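Local coordinates for protein putative aminopeptidase (Leishmania major, PDB 5NTH) that probably acts as a manganese-dependent M17 aminopeptidase, releasing amino acids from the N-termini of peptides, and is bound here by the inhibitor actinonin, at residues Ile300-Gly305 / Ala313-Met318; Arg218-Pro223 / Met318-Gly323. All coordinates share one frame; numbering follows the deposited sequence.

Overall arrangement
Both contacts belong to the catalytic domain of this M17 aminopeptidase, one copy in an assembly of six chains, and their centres lie about 10 Å apart. Along the chain, 218-223, the end of helix 203-221, comes first, followed by 300-305, which starts on the last residue of strand 291-300, and then by 313-318 and 318-323, which meet at Met318. Contact 1 therefore falls wholly within the span that contact 2 bridges. Contact 1 contributes Asp303 and contact 2 Asp321 to the manganese centre, and the two touch where Asp303 CB packs against Asp321 OD2 at 3.3 Å. Both also meet the second subunit, so the metal ligands lie close to a subunit interface.

Contact 1. Residues Ile300-Gly305 / Ala313-Met318; sequences IVYDCG and AHMTNM. With MN (manganese (II) ion), chain D; BB2 (actinonin), chain E.
Tyr302 is flanked by two methionines, and around it the contact is tight. Its CG lies anti to the backbone N (chi1 -166°), which carries the ring across the end of helix 312-315. There the methyl of the extended Met315 arrives at the ring edge, near its plane, with CE 3.5 Å from Tyr302 CE2; the same methyl lies 3.6 Å from Cys304 CB. Met318 approaches from its backbone end: its CB is 3.9 Å from Tyr302 CE1, and its O accepts a nearly straight CA-H...O contact from Tyr302 CA at 3.4 Å (169°). Flexible, unbranched methionines suit such a seam of ring and carbonyl groups, and Met318 CG lies 3.4 Å from Asp303 O. Tyr302 OH is hydrogen-bonded to Asn370 O of the second subunit, whose Leu307 packs on Met315 and Cys304.

Asp303 turns to the metal site: OD2 binds one manganese at 1.9 Å, an ion that Asp388 and Glu390 also hold and that actinonin chelates through O2 and O4. OD1 is met from above the carboxylate plane by Gly305 N at 3.1 Å, an Asx turn, and also by Asn361 ND2.

Segment 313-318 is looser away from the methionines. Poorly ordered His314 presents a ring face to actinonin C18, and the partly exposed Thr316 and Asn317 point away from 300-305; Asn317, which tolerates positive phi (83°), is third in a type II turn. Backbone bonds join Val301 to Ala359 and Tyr302 to Asn361 of strand 349-361, and Val301 packs on helix 229-243.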
loop_
_atom_site.group_PDB
_atom_site.type_symbol
_atom_site.label_atom_id
_atom_site.label_comp_id
_atom_site.label_asym_id
_atom_site.label_seq_id
_atom_site.Cartn_x
_atom_site.Cartn_y
_atom_site.Cartn_z
ATOM N N ILE A 300 -14.309 15.131 20.312
ATOM C CA ILE A 300 -14.315 13.730 19.905
ATOM C C ILE A 300 -13.356 13.014 20.839
ATOM O O ILE A 300 -12.134 13.161 20.732
ATOM C CB ILE A 300 -13.986 13.552 18.414
ATOM C CG1 ILE A 300 -15.127 14.115 17.555
ATOM C CG2 ILE A 300 -13.718 12.103 18.060
ATOM C CD1 ILE A 300 -16.489 13.453 17.710
ATOM N N VAL A 301 -13.931 12.279 21.790
ATOM C CA VAL A 301 -13.142 11.672 22.871
ATOM C C VAL A 301 -12.251 10.540 22.380
ATOM O O VAL A 301 -11.164 10.297 22.925
ATOM C CB VAL A 301 -14.002 11.194 24.048
ATOM C CG1 VAL A 301 -14.656 12.404 24.703
ATOM C CG2 VAL A 301 -15.004 10.112 23.635
ATOM N N TYR A 302 -12.726 9.856 21.344
ATOM C CA TYR A 302 -11.879 8.982 20.588
ATOM C C TYR A 302 -12.348 8.908 19.155
ATOM O O TYR A 302 -13.548 8.756 18.899
ATOM C CB TYR A 302 -11.886 7.610 21.218
ATOM C CG TYR A 302 -10.796 6.756 20.688
ATOM C CD1 TYR A 302 -9.469 7.091 20.894
ATOM C CD2 TYR A 302 -11.080 5.624 19.960
ATOM C CE1 TYR A 302 -8.444 6.297 20.399
ATOM C CE2 TYR A 302 -10.070 4.825 19.468
ATOM C CZ TYR A 302 -8.757 5.169 19.674
ATOM O OH TYR A 302 -7.762 4.358 19.191
ATOM N N ASP A 303 -11.399 9.025 18.226
ATOM C CA ASP A 303 -11.700 8.936 16.798
ATOM C C ASP A 303 -11.092 7.685 16.229
ATOM O O ASP A 303 -9.917 7.669 15.873
ATOM C CB ASP A 303 -11.191 10.166 16.020
ATOM C CG ASP A 303 -11.701 10.186 14.592
ATOM O OD1 ASP A 303 -12.605 9.363 14.331
ATOM O OD2 ASP A 303 -11.243 11.006 13.725
ATOM N N CYS A 304 -11.893 6.637 16.101
ATOM C CA CYS A 304 -11.385 5.397 15.497
ATOM C C CYS A 304 -11.411 5.465 13.962
ATOM O O CYS A 304 -10.805 4.657 13.279
ATOM C CB CYS A 304 -12.124 4.171 16.063
ATOM S SG CYS A 304 -13.490 3.540 15.098
ATOM N N GLY A 305 -12.102 6.464 13.436
ATOM C CA GLY A 305 -12.252 6.623 12.006
ATOM C C GLY A 305 -13.647 6.283 11.491
ATOM O O GLY A 305 -13.964 6.542 10.329
ATOM N N ALA A 313 -1.407 3.185 13.089
ATOM C CA ALA A 313 -0.400 4.232 13.311
ATOM C C ALA A 313 -0.958 5.653 13.209
ATOM O O ALA A 313 -0.375 6.583 13.770
ATOM C CB ALA A 313 0.749 4.058 12.324
ATOM N N HIS A 314 -2.055 5.822 12.471
ATOM C CA HIS A 314 -2.832 7.080 12.478
ATOM C C HIS A 314 -3.870 7.140 13.629
ATOM O O HIS A 314 -4.286 8.219 14.054
ATOM C CB HIS A 314 -3.534 7.299 11.126
ATOM C CG HIS A 314 -2.592 7.425 9.968
ATOM N ND1 HIS A 314 -2.904 6.974 8.703
ATOM C CD2 HIS A 314 -1.337 7.933 9.887
ATOM C CE1 HIS A 314 -1.890 7.213 7.889
ATOM N NE2 HIS A 314 -0.927 7.796 8.582
ATOM N N MET A 315 -4.278 5.978 14.124
ATOM C CA MET A 315 -5.294 5.882 15.165
ATOM C C MET A 315 -4.773 6.123 16.597
ATOM O O MET A 315 -5.532 6.599 17.448
ATOM C CB MET A 315 -5.934 4.526 15.065
ATOM C CG MET A 315 -7.215 4.398 15.820
ATOM S SD MET A 315 -8.039 2.875 15.343
ATOM C CE MET A 315 -8.948 2.688 16.865
ATOM N N THR A 316 -3.525 5.846 16.903
ATOM C CA THR A 316 -3.038 6.183 18.219
ATOM C C THR A 316 -2.975 7.697 18.369
ATOM O O THR A 316 -2.774 8.385 17.406
ATOM C CB THR A 316 -1.657 5.586 18.520
ATOM O OG1 THR A 316 -0.938 5.427 17.319
ATOM C CG2 THR A 316 -1.786 4.271 19.153
ATOM N N ASN A 317 -3.180 8.185 19.584
ATOM C CA ASN A 317 -3.199 9.600 19.868
ATOM C C ASN A 317 -4.538 10.256 19.575
ATOM O O ASN A 317 -4.663 11.418 19.687
ATOM C CB ASN A 317 -2.060 10.282 19.131
ATOM C CG ASN A 317 -1.402 11.385 19.927
ATOM O OD1 ASN A 317 -1.228 11.295 21.120
ATOM N ND2 ASN A 317 -1.023 12.428 19.247
ATOM N N MET A 318 -5.548 9.483 19.240
ATOM C CA MET A 318 -6.874 10.014 18.999
ATOM C C MET A 318 -7.692 10.133 20.262
ATOM O O MET A 318 -8.830 10.459 20.239
ATOM C CB MET A 318 -7.581 9.170 17.971
ATOM C CG MET A 318 -6.933 9.217 16.616
ATOM S SD MET A 318 -7.063 10.757 15.763
ATOM C CE MET A 318 -5.521 11.514 16.094
HETATM MN MN MN D . -11.632 11.771 11.976
HETATM C C5 BB2 E . -8.241 13.778 10.173
HETATM C C3 BB2 E . -9.366 13.281 11.030
HETATM O O4 BB2 E . -9.479 12.093 11.154
HETATM N N1 BB2 E . -10.178 14.115 11.665
HETATM O O2 BB2 E . -11.198 13.595 12.493
HETATM C C6 BB2 E . -8.472 13.345 8.731
HETATM C C12 BB2 E . -7.140 13.292 8.054
HETATM O O13 BB2 E . -6.712 14.305 7.572
HETATM C C7 BB2 E . -9.436 14.328 8.053
HETATM C C8 BB2 E . -9.673 14.054 6.571
HETATM C C9 BB2 E . -10.453 12.767 6.343
HETATM C C10 BB2 E . -9.732 11.845 5.375
HETATM C C11 BB2 E . -9.830 12.360 3.949
HETATM N N14 BB2 E . -6.465 12.150 8.027
HETATM C C15 BB2 E . -5.144 12.067 7.413
HETATM C C16 BB2 E . -4.201 11.130 8.205
HETATM C C18 BB2 E . -3.192 10.347 7.351
HETATM C C17 BB2 E . -3.457 11.921 9.300
HETATM C C19 BB2 E . -5.304 11.781 5.939
HETATM O O20 BB2 E . -5.174 12.736 5.201
HETATM N N21 BB2 E . -5.576 10.550 5.449
HETATM C C22 BB2 E . -5.168 10.184 4.086
HETATM C C23 BB2 E . -6.249 9.397 6.067
HETATM C C24 BB2 E . -5.843 8.159 5.268
HETATM C C25 BB2 E . -5.045 8.651 4.075
HETATM C C26 BB2 E . -6.284 10.655 3.139
HETATM O O27 BB2 E . -6.367 12.086 3.081
#

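Contact 2. Residues Arg218-Pro223 / Met318-Gly323; sequences RLVDTP and MKTDMG. With MN (manganese (II) ion), chain C.
Val220 and Thr320 bring the backbones within 5.2 Å, CA to CA, where the last turn of helix 203-221 passes segment 318-323 in the opposite sense, with Met322 at the N-cap position of helix 323-341. The Val220 methyls divide the work: CG1 meets Thr320 CG2 at 3.6 Å, while CG2 faces Met322 SD at 4.1 Å and lies beside Gly323 CA. Glycine suits that place, since a CB would be crowded by Thr320 O. Met322, its CG between the backbone N and carbonyl carbon (chi1 43°) and its chain bent again at chi2 and chi3, curls CE to 3.5 Å from Leu219 O. Thr320 OG1 is hydrogen-bonded to Asn317 O.

Lys319 lays its chain alongside the helix end, bringing NZ to 3.1 Å from Asp221 O. The Asp221 carboxylate is held by His161 and Ala523 N, its OD1 4.8 Å from Lys319 NZ, so opposite charges probably attract without touching. Thr222 OG1 donates to Arg218 O at 2.7 Å.

Toward the helix the segment thus offers apolar packing and the Lys319 chain over a carbonyl oxygen; away from it, Asp321 OD2 binds manganese at 1.9 Å, an ion that Lys298 NZ and Glu390 OE2 also bind.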
loop_
_atom_site.group_PDB
_atom_site.type_symbol
_atom_site.label_atom_id
_atom_site.label_comp_id
_atom_site.label_asym_id
_atom_site.label_seq_id
_atom_site.Cartn_x
_atom_site.Cartn_y
_atom_site.Cartn_z
ATOM N N ARG A 218 -4.485 17.483 31.182
ATOM C CA ARG A 218 -5.007 16.316 31.859
ATOM C C ARG A 218 -6.140 15.687 31.115
ATOM O O ARG A 218 -6.124 14.510 30.854
ATOM C CB ARG A 218 -5.494 16.684 33.246
ATOM C CG ARG A 218 -5.989 15.490 34.049
ATOM C CD ARG A 218 -5.967 15.762 35.534
ATOM N NE ARG A 218 -6.442 14.629 36.333
ATOM C CZ ARG A 218 -5.739 13.530 36.617
ATOM N NH1 ARG A 218 -4.504 13.337 36.148
ATOM N NH2 ARG A 218 -6.289 12.600 37.383
ATOM N N LEU A 219 -7.143 16.477 30.789
ATOM C CA LEU A 219 -8.293 15.987 30.027
ATOM C C LEU A 219 -7.854 15.372 28.695
ATOM O O LEU A 219 -8.252 14.262 28.368
ATOM C CB LEU A 219 -9.296 17.104 29.827
ATOM C CG LEU A 219 -9.933 17.670 31.100
ATOM C CD1 LEU A 219 -10.843 18.821 30.725
ATOM C CD2 LEU A 219 -10.703 16.635 31.909
ATOM N N VAL A 220 -6.959 16.044 27.984
ATOM C CA VAL A 220 -6.478 15.553 26.691
ATOM C C VAL A 220 -5.740 14.237 26.841
ATOM O O VAL A 220 -6.089 13.258 26.194
ATOM C CB VAL A 220 -5.604 16.605 25.972
ATOM C CG1 VAL A 220 -4.888 16.020 24.777
ATOM C CG2 VAL A 220 -6.469 17.758 25.495
ATOM N N ASP A 221 -4.734 14.245 27.710
ATOM C CA ASP A 221 -3.894 13.064 28.014
ATOM C C ASP A 221 -4.678 11.861 28.466
ATOM O O ASP A 221 -4.289 10.759 28.130
ATOM C CB ASP A 221 -2.888 13.340 29.135
ATOM C CG ASP A 221 -1.564 13.950 28.649
ATOM O OD1 ASP A 221 -1.262 13.973 27.436
ATOM O OD2 ASP A 221 -0.783 14.391 29.538
ATOM N N THR A 222 -5.749 12.052 29.248
ATOM C CA THR A 222 -6.528 10.915 29.755
ATOM C C THR A 222 -7.089 10.068 28.608
ATOM O O THR A 222 -7.664 10.608 27.658
ATOM C CB THR A 222 -7.707 11.357 30.602
ATOM O OG1 THR A 222 -7.231 12.180 31.654
ATOM C CG2 THR A 222 -8.406 10.184 31.225
ATOM N N PRO A 223 -6.926 8.738 28.676
ATOM C CA PRO A 223 -7.546 7.928 27.654
ATOM C C PRO A 223 -9.077 7.869 27.788
ATOM O O PRO A 223 -9.613 8.146 28.852
ATOM C CB PRO A 223 -6.923 6.571 27.881
ATOM C CG PRO A 223 -6.574 6.553 29.313
ATOM C CD PRO A 223 -6.170 7.934 29.636
ATOM N N MET A 318 -5.548 9.483 19.240
ATOM C CA MET A 318 -6.874 10.014 18.999
ATOM C C MET A 318 -7.692 10.133 20.262
ATOM O O MET A 318 -8.830 10.459 20.239
ATOM C CB MET A 318 -7.581 9.170 17.971
ATOM C CG MET A 318 -6.933 9.217 16.616
ATOM S SD MET A 318 -7.063 10.757 15.763
ATOM C CE MET A 318 -5.521 11.514 16.094
ATOM N N LYS A 319 -7.046 9.781 21.348
ATOM C CA LYS A 319 -7.119 10.308 22.671
ATOM C C LYS A 319 -7.278 11.809 22.653
ATOM O O LYS A 319 -8.034 12.357 23.373
ATOM C CB LYS A 319 -5.770 10.022 23.271
ATOM C CG LYS A 319 -5.662 9.763 24.732
ATOM C CD LYS A 319 -4.244 10.083 25.109
ATOM C CE LYS A 319 -3.546 8.970 25.843
ATOM N NZ LYS A 319 -2.191 9.360 26.321
ATOM N N THR A 320 -6.495 12.448 21.831
ATOM C CA THR A 320 -6.347 13.874 21.803
ATOM C C THR A 320 -7.285 14.548 20.857
ATOM O O THR A 320 -7.254 15.761 20.722
ATOM C CB THR A 320 -4.919 14.284 21.378
ATOM O OG1 THR A 320 -4.687 13.990 19.991
ATOM C CG2 THR A 320 -3.876 13.595 22.268
ATOM N N ASP A 321 -8.133 13.775 20.201
ATOM C CA ASP A 321 -9.069 14.358 19.291
ATOM C C ASP A 321 -10.188 15.170 20.003
ATOM O O ASP A 321 -11.081 15.711 19.327
ATOM C CB ASP A 321 -9.641 13.273 18.375
ATOM C CG ASP A 321 -9.818 13.751 16.917
ATOM O OD1 ASP A 321 -8.919 14.442 16.383
ATOM O OD2 ASP A 321 -10.854 13.409 16.298
ATOM N N MET A 322 -10.148 15.257 21.343
ATOM C CA MET A 322 -10.994 16.224 22.077
ATOM C C MET A 322 -10.240 17.497 22.547
ATOM O O MET A 322 -10.733 18.256 23.389
ATOM C CB MET A 322 -11.794 15.565 23.199
ATOM C CG MET A 322 -11.060 14.560 24.055
ATOM S SD MET A 322 -9.563 15.236 24.784
ATOM C CE MET A 322 -10.221 16.184 26.154
ATOM N N GLY A 323 -9.095 17.760 21.919
ATOM C CA GLY A 323 -8.242 18.892 22.237
ATOM C C GLY A 323 -8.859 20.260 22.014
ATOM O O GLY A 323 -8.741 21.129 22.859
HETATM MN MN MN C . -11.168 13.598 14.447
#